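Long-range contact in protein argonaute (Methanocaldococcus jannaschii, PDB 5G5S), which uses short single-stranded DNA guides to recognise and cut complementary target DNA, and may serve in defence against invading genetic elements: residues M562-I575 / L590-N602. Numbering follows the deposited sequence.
Sequences MENKNILFLRDGFI and LNSNIEVISIRKN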
loop_
_atom_site.group_PDB
_atom_site.type_symbol
_atom_site.label_atom_id
_atom_site.label_comp_id
_atom_site.label_asym_id
_atom_site.label_seq_id
_atom_site.Cartn_x
_atom_site.Cartn_y
_atom_site.Cartn_z
ATOM N N MET A 562 22.308 14.913 1.297
ATOM C CA MET A 562 21.912 14.290 0.046
ATOM C C MET A 562 22.752 14.620 -1.163
ATOM O O MET A 562 22.353 14.342 -2.292
ATOM C CB MET A 562 20.410 14.407 -0.169
ATOM C CG MET A 562 19.713 13.250 0.495
ATOM S SD MET A 562 17.982 13.478 0.620
ATOM C CE MET A 562 17.468 13.134 -1.077
ATOM N N GLU A 563 23.963 15.138 -0.897
ATOM C CA GLU A 563 24.970 15.503 -1.880
ATOM C C GLU A 563 25.964 14.366 -2.021
ATOM O O GLU A 563 26.275 13.700 -1.021
ATOM C CB GLU A 563 25.714 16.759 -1.425
ATOM C CG GLU A 563 24.804 17.945 -1.142
ATOM C CD GLU A 563 25.476 19.255 -0.773
ATOM O OE1 GLU A 563 26.709 19.266 -0.539
ATOM O OE2 GLU A 563 24.755 20.277 -0.714
ATOM N N ASN A 564 26.507 14.175 -3.256
ATOM C CA ASN A 564 27.527 13.161 -3.590
ATOM C C ASN A 564 27.069 11.739 -3.199
ATOM O O ASN A 564 27.867 10.885 -2.791
ATOM C CB ASN A 564 28.863 13.545 -2.964
ATOM C CG ASN A 564 29.147 15.031 -3.046
ATOM O OD1 ASN A 564 29.095 15.645 -4.118
ATOM N ND2 ASN A 564 29.429 15.649 -1.911
ATOM N N LYS A 565 25.754 11.513 -3.344
ATOM C CA LYS A 565 25.074 10.290 -2.980
ATOM C C LYS A 565 24.443 9.611 -4.180
ATOM O O LYS A 565 24.229 10.235 -5.218
ATOM C CB LYS A 565 23.970 10.604 -1.943
ATOM C CG LYS A 565 24.446 11.181 -0.598
ATOM C CD LYS A 565 25.225 10.186 0.274
ATOM C CE LYS A 565 25.813 10.824 1.509
ATOM N NZ LYS A 565 24.773 11.115 2.530
ATOM N N ASN A 566 24.144 8.312 -4.022
ATOM C CA ASN A 566 23.417 7.485 -4.975
ATOM C C ASN A 566 22.160 7.093 -4.222
ATOM O O ASN A 566 22.238 6.358 -3.243
ATOM C CB ASN A 566 24.229 6.260 -5.430
ATOM C CG ASN A 566 23.606 5.591 -6.630
ATOM O OD1 ASN A 566 22.473 5.890 -7.029
ATOM N ND2 ASN A 566 24.331 4.698 -7.257
ATOM N N ILE A 567 21.020 7.694 -4.610
ATOM C CA ILE A 567 19.718 7.555 -3.946
ATOM C C ILE A 567 18.689 6.995 -4.893
ATOM O O ILE A 567 18.539 7.484 -6.012
ATOM C CB ILE A 567 19.242 8.924 -3.337
ATOM C CG1 ILE A 567 20.287 9.504 -2.352
ATOM C CG2 ILE A 567 17.880 8.812 -2.649
ATOM C CD1 ILE A 567 20.258 10.994 -2.261
ATOM N N LEU A 568 17.949 5.983 -4.418
ATOM C CA LEU A 568 16.871 5.353 -5.163
ATOM C C LEU A 568 15.556 5.656 -4.447
ATOM O O LEU A 568 15.435 5.354 -3.264
ATOM C CB LEU A 568 17.107 3.823 -5.290
ATOM C CG LEU A 568 15.949 2.977 -5.876
ATOM C CD1 LEU A 568 15.710 3.287 -7.340
ATOM C CD2 LEU A 568 16.164 1.486 -5.660
ATOM N N PHE A 569 14.592 6.282 -5.156
ATOM C CA PHE A 569 13.254 6.575 -4.625
ATOM C C PHE A 569 12.236 5.568 -5.136
ATOM O O PHE A 569 12.200 5.236 -6.323
ATOM C CB PHE A 569 12.770 7.991 -4.953
ATOM C CG PHE A 569 13.439 9.080 -4.152
ATOM C CD1 PHE A 569 14.589 9.707 -4.624
ATOM C CD2 PHE A 569 12.885 9.525 -2.955
ATOM C CE1 PHE A 569 15.185 10.734 -3.897
ATOM C CE2 PHE A 569 13.489 10.547 -2.225
ATOM C CZ PHE A 569 14.647 11.130 -2.687
ATOM N N LEU A 570 11.403 5.098 -4.221
ATOM C CA LEU A 570 10.345 4.140 -4.486
ATOM C C LEU A 570 9.022 4.856 -4.246
ATOM O O LEU A 570 8.793 5.417 -3.162
ATOM C CB LEU A 570 10.499 2.967 -3.506
ATOM C CG LEU A 570 11.352 1.739 -3.853
ATOM C CD1 LEU A 570 12.542 2.037 -4.722
ATOM C CD2 LEU A 570 11.743 0.989 -2.613
ATOM N N ARG A 571 8.171 4.896 -5.279
ATOM C CA ARG A 571 6.860 5.523 -5.157
ATOM C C ARG A 571 5.765 4.772 -5.913
ATOM O O ARG A 571 6.046 4.066 -6.878
ATOM C CB ARG A 571 6.884 7.044 -5.466
ATOM C CG ARG A 571 7.543 7.456 -6.781
ATOM C CD ARG A 571 7.607 8.975 -6.939
ATOM N NE ARG A 571 6.390 9.524 -7.542
ATOM C CZ ARG A 571 6.128 10.823 -7.689
ATOM N NH1 ARG A 571 6.994 11.736 -7.266
ATOM N NH2 ARG A 571 4.992 11.217 -8.248
ATOM N N ASP A 572 4.531 4.870 -5.416
ATOM C CA ASP A 572 3.335 4.313 -6.040
ATOM C C ASP A 572 2.748 5.508 -6.744
ATOM O O ASP A 572 1.813 6.132 -6.231
ATOM C CB ASP A 572 2.354 3.762 -4.992
ATOM C CG ASP A 572 1.372 2.739 -5.529
ATOM O OD1 ASP A 572 0.649 3.058 -6.503
ATOM O OD2 ASP A 572 1.312 1.622 -4.966
ATOM N N GLY A 573 3.383 5.890 -7.841
ATOM C CA GLY A 573 2.993 7.050 -8.623
ATOM C C GLY A 573 3.969 7.389 -9.727
ATOM O O GLY A 573 5.127 6.960 -9.701
ATOM N N PHE A 574 3.501 8.164 -10.706
ATOM C CA PHE A 574 4.337 8.567 -11.826
ATOM C C PHE A 574 4.814 9.988 -11.711
ATOM O O PHE A 574 4.196 10.799 -11.017
ATOM C CB PHE A 574 3.668 8.276 -13.176
ATOM C CG PHE A 574 3.311 6.819 -13.334
ATOM C CD1 PHE A 574 4.297 5.862 -13.549
ATOM C CD2 PHE A 574 1.992 6.392 -13.218
ATOM C CE1 PHE A 574 3.966 4.505 -13.666
ATOM C CE2 PHE A 574 1.664 5.040 -13.350
ATOM C CZ PHE A 574 2.653 4.106 -13.567
ATOM N N ILE A 575 5.961 10.269 -12.332
ATOM C CA ILE A 575 6.584 11.594 -12.347
ATOM C C ILE A 575 5.852 12.424 -13.387
ATOM O O ILE A 575 5.577 11.921 -14.479
ATOM C CB ILE A 575 8.120 11.436 -12.628
ATOM C CG1 ILE A 575 8.875 10.756 -11.446
ATOM C CG2 ILE A 575 8.822 12.711 -13.096
ATOM C CD1 ILE A 575 8.930 11.521 -10.083
ATOM N N LEU A 590 23.082 18.770 -6.509
ATOM C CA LEU A 590 23.535 17.888 -5.420
ATOM C C LEU A 590 24.802 17.097 -5.755
ATOM O O LEU A 590 25.492 16.674 -4.829
ATOM C CB LEU A 590 22.446 16.890 -5.009
ATOM C CG LEU A 590 21.170 17.407 -4.345
ATOM C CD1 LEU A 590 20.131 16.292 -4.295
ATOM C CD2 LEU A 590 21.437 17.939 -2.943
ATOM N N ASN A 591 25.101 16.883 -7.064
ATOM C CA ASN A 591 26.205 16.043 -7.574
ATOM C C ASN A 591 25.916 14.594 -7.128
ATOM O O ASN A 591 26.797 13.851 -6.672
ATOM C CB ASN A 591 27.594 16.534 -7.132
ATOM C CG ASN A 591 28.726 15.703 -7.687
ATOM O OD1 ASN A 591 28.751 15.367 -8.874
ATOM N ND2 ASN A 591 29.651 15.299 -6.823
ATOM N N SER A 592 24.630 14.223 -7.261
ATOM C CA SER A 592 24.072 12.962 -6.841
ATOM C C SER A 592 23.375 12.273 -7.966
ATOM O O SER A 592 22.844 12.923 -8.862
ATOM C CB SER A 592 23.068 13.196 -5.712
ATOM O OG SER A 592 23.709 13.637 -4.526
ATOM N N ASN A 593 23.344 10.946 -7.897
ATOM C CA ASN A 593 22.605 10.102 -8.823
ATOM C C ASN A 593 21.240 9.872 -8.150
ATOM O O ASN A 593 21.169 9.306 -7.054
ATOM C CB ASN A 593 23.341 8.797 -9.059
ATOM C CG ASN A 593 22.674 7.896 -10.066
ATOM O OD1 ASN A 593 22.826 8.062 -11.277
ATOM N ND2 ASN A 593 21.982 6.869 -9.585
ATOM N N ILE A 594 20.175 10.401 -8.763
ATOM C CA ILE A 594 18.815 10.273 -8.248
ATOM C C ILE A 594 18.039 9.348 -9.151
ATOM O O ILE A 594 17.872 9.614 -10.346
ATOM C CB ILE A 594 18.096 11.641 -8.046
ATOM C CG1 ILE A 594 18.938 12.666 -7.226
ATOM C CG2 ILE A 594 16.679 11.454 -7.483
ATOM C CD1 ILE A 594 19.278 12.303 -5.713
ATOM N N GLU A 595 17.587 8.237 -8.582
ATOM C CA GLU A 595 16.792 7.277 -9.329
ATOM C C GLU A 595 15.398 7.164 -8.755
ATOM O O GLU A 595 15.186 7.429 -7.568
ATOM C CB GLU A 595 17.483 5.921 -9.417
ATOM C CG GLU A 595 18.681 5.938 -10.351
ATOM C CD GLU A 595 19.452 4.635 -10.409
ATOM O OE1 GLU A 595 18.890 3.596 -10.003
ATOM O OE2 GLU A 595 20.624 4.655 -10.849
ATOM N N VAL A 596 14.442 6.842 -9.627
ATOM C CA VAL A 596 13.042 6.663 -9.289
ATOM C C VAL A 596 12.442 5.507 -10.085
ATOM O O VAL A 596 12.683 5.362 -11.284
ATOM C CB VAL A 596 12.193 7.984 -9.306
ATOM C CG1 VAL A 596 12.056 8.570 -10.709
ATOM C CG2 VAL A 596 10.824 7.782 -8.661
ATOM N N ILE A 597 11.725 4.645 -9.382
ATOM C CA ILE A 597 11.012 3.528 -9.963
ATOM C C ILE A 597 9.591 3.561 -9.386
ATOM O O ILE A 597 9.399 3.912 -8.219
ATOM C CB ILE A 597 11.764 2.177 -9.785
ATOM C CG1 ILE A 597 11.260 1.115 -10.822
ATOM C CG2 ILE A 597 11.722 1.684 -8.320
ATOM C CD1 ILE A 597 12.100 -0.187 -11.021
ATOM N N SER A 598 8.603 3.247 -10.220
ATOM C CA SER A 598 7.203 3.211 -9.821
ATOM C C SER A 598 6.844 1.785 -9.401
ATOM O O SER A 598 7.136 0.831 -10.121
ATOM C CB SER A 598 6.309 3.708 -10.954
ATOM O OG SER A 598 4.936 3.469 -10.692
ATOM N N ILE A 599 6.284 1.641 -8.198
ATOM C CA ILE A 599 5.885 0.348 -7.652
ATOM C C ILE A 599 4.390 0.422 -7.431
ATOM O O ILE A 599 3.928 1.198 -6.604
ATOM C CB ILE A 599 6.714 -0.021 -6.389
ATOM C CG1 ILE A 599 8.201 -0.254 -6.788
ATOM C CG2 ILE A 599 6.113 -1.255 -5.648
ATOM C CD1 ILE A 599 9.150 -0.260 -5.692
ATOM N N ARG A 600 3.631 -0.321 -8.243
ATOM C CA ARG A 600 2.176 -0.316 -8.173
ATOM C C ARG A 600 1.591 -1.648 -7.703
ATOM O O ARG A 600 1.642 -2.661 -8.410
ATOM C CB ARG A 600 1.563 0.190 -9.486
ATOM C CG ARG A 600 1.994 1.625 -9.798
ATOM C CD ARG A 600 1.252 2.220 -10.964
ATOM N NE ARG A 600 -0.033 2.810 -10.582
ATOM C CZ ARG A 600 -0.198 4.071 -10.195
ATOM N NH1 ARG A 600 0.843 4.890 -10.110
ATOM N NH2 ARG A 600 -1.404 4.520 -9.877
ATOM N N LYS A 601 1.061 -1.635 -6.470
ATOM C CA LYS A 601 0.419 -2.784 -5.828
ATOM C C LYS A 601 -0.950 -3.053 -6.482
ATOM O O LYS A 601 -1.388 -4.193 -6.561
ATOM C CB LYS A 601 0.299 -2.567 -4.288
ATOM C CG LYS A 601 -0.471 -1.303 -3.877
ATOM C CD LYS A 601 -0.455 -1.078 -2.367
ATOM C CE LYS A 601 -0.682 0.376 -2.002
ATOM N NZ LYS A 601 0.509 1.226 -2.291
ATOM N N ASN A 602 -1.595 -1.996 -6.979
ATOM C CA ASN A 602 -2.896 -2.053 -7.631
ATOM C C ASN A 602 -2.635 -1.948 -9.109
ATOM O O ASN A 602 -2.174 -0.917 -9.576
ATOM C CB ASN A 602 -3.814 -0.909 -7.124
ATOM C CG ASN A 602 -4.012 -0.894 -5.618
ATOM O OD1 ASN A 602 -4.298 -1.922 -4.981
ATOM N ND2 ASN A 602 -3.867 0.281 -5.013
#
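Lys601 NZ forms a salt bridge with Asp572 OD2 (2.8 Å), meeting the oxygen from above the carboxylate plane. With CG anti to the backbone N, chi1 of Asp572 (-158°) carries the carboxylate over to Lys601. Its other oxygen, OD1, lies 3.9 Å above the centre of the Arg600 guanidinium, where no N-H points at it: at most a long-range attraction of charges. Arg600 bends at chi3 (85°) and brings CD to CZ (3.5 Å) and NH1 close to CE2 of Phe574. Asp572 is probably one of the catalytic residues and a manganese ligand, and Lys601 also lies close to Asp506 and Asp690, likely partners in that site. The carboxylate follows directly on strand 566-571, which pairs in parallel with strand 593-600 in the RNase H-like PIWI domain; helix 577-590 makes the beta-alpha-beta crossover between them. A ladder from Lys565 O to Ile599 N fixes the register, its Arg571 N to Ile597 O rung weak. On one face Leu570 CG packs tightly on Ile599 CD1 (3.5 Å), and Leu570 CD1 lies beside Ile597 CG2. On the other, Ile567 and Ile594 run side by side, while Phe569 CD1 meets Ile594 CG2 (3.9 Å) and helix 547-556 adjoins the ring. Toward the start of the strands Asn593 ND2 reaches Asn566 OD1 (2.8 Å) from above its carbonyl plane and also Glu595 OE2, which is salt-bridged to Arg643; Glu595 OE1 is hydrogen-bonded to Tyr499 and Trp641. Beyond the helix, Ser592 OG donates to Met562 O (2.7 Å) and accepts from Lys565 N, nearly straight (170°).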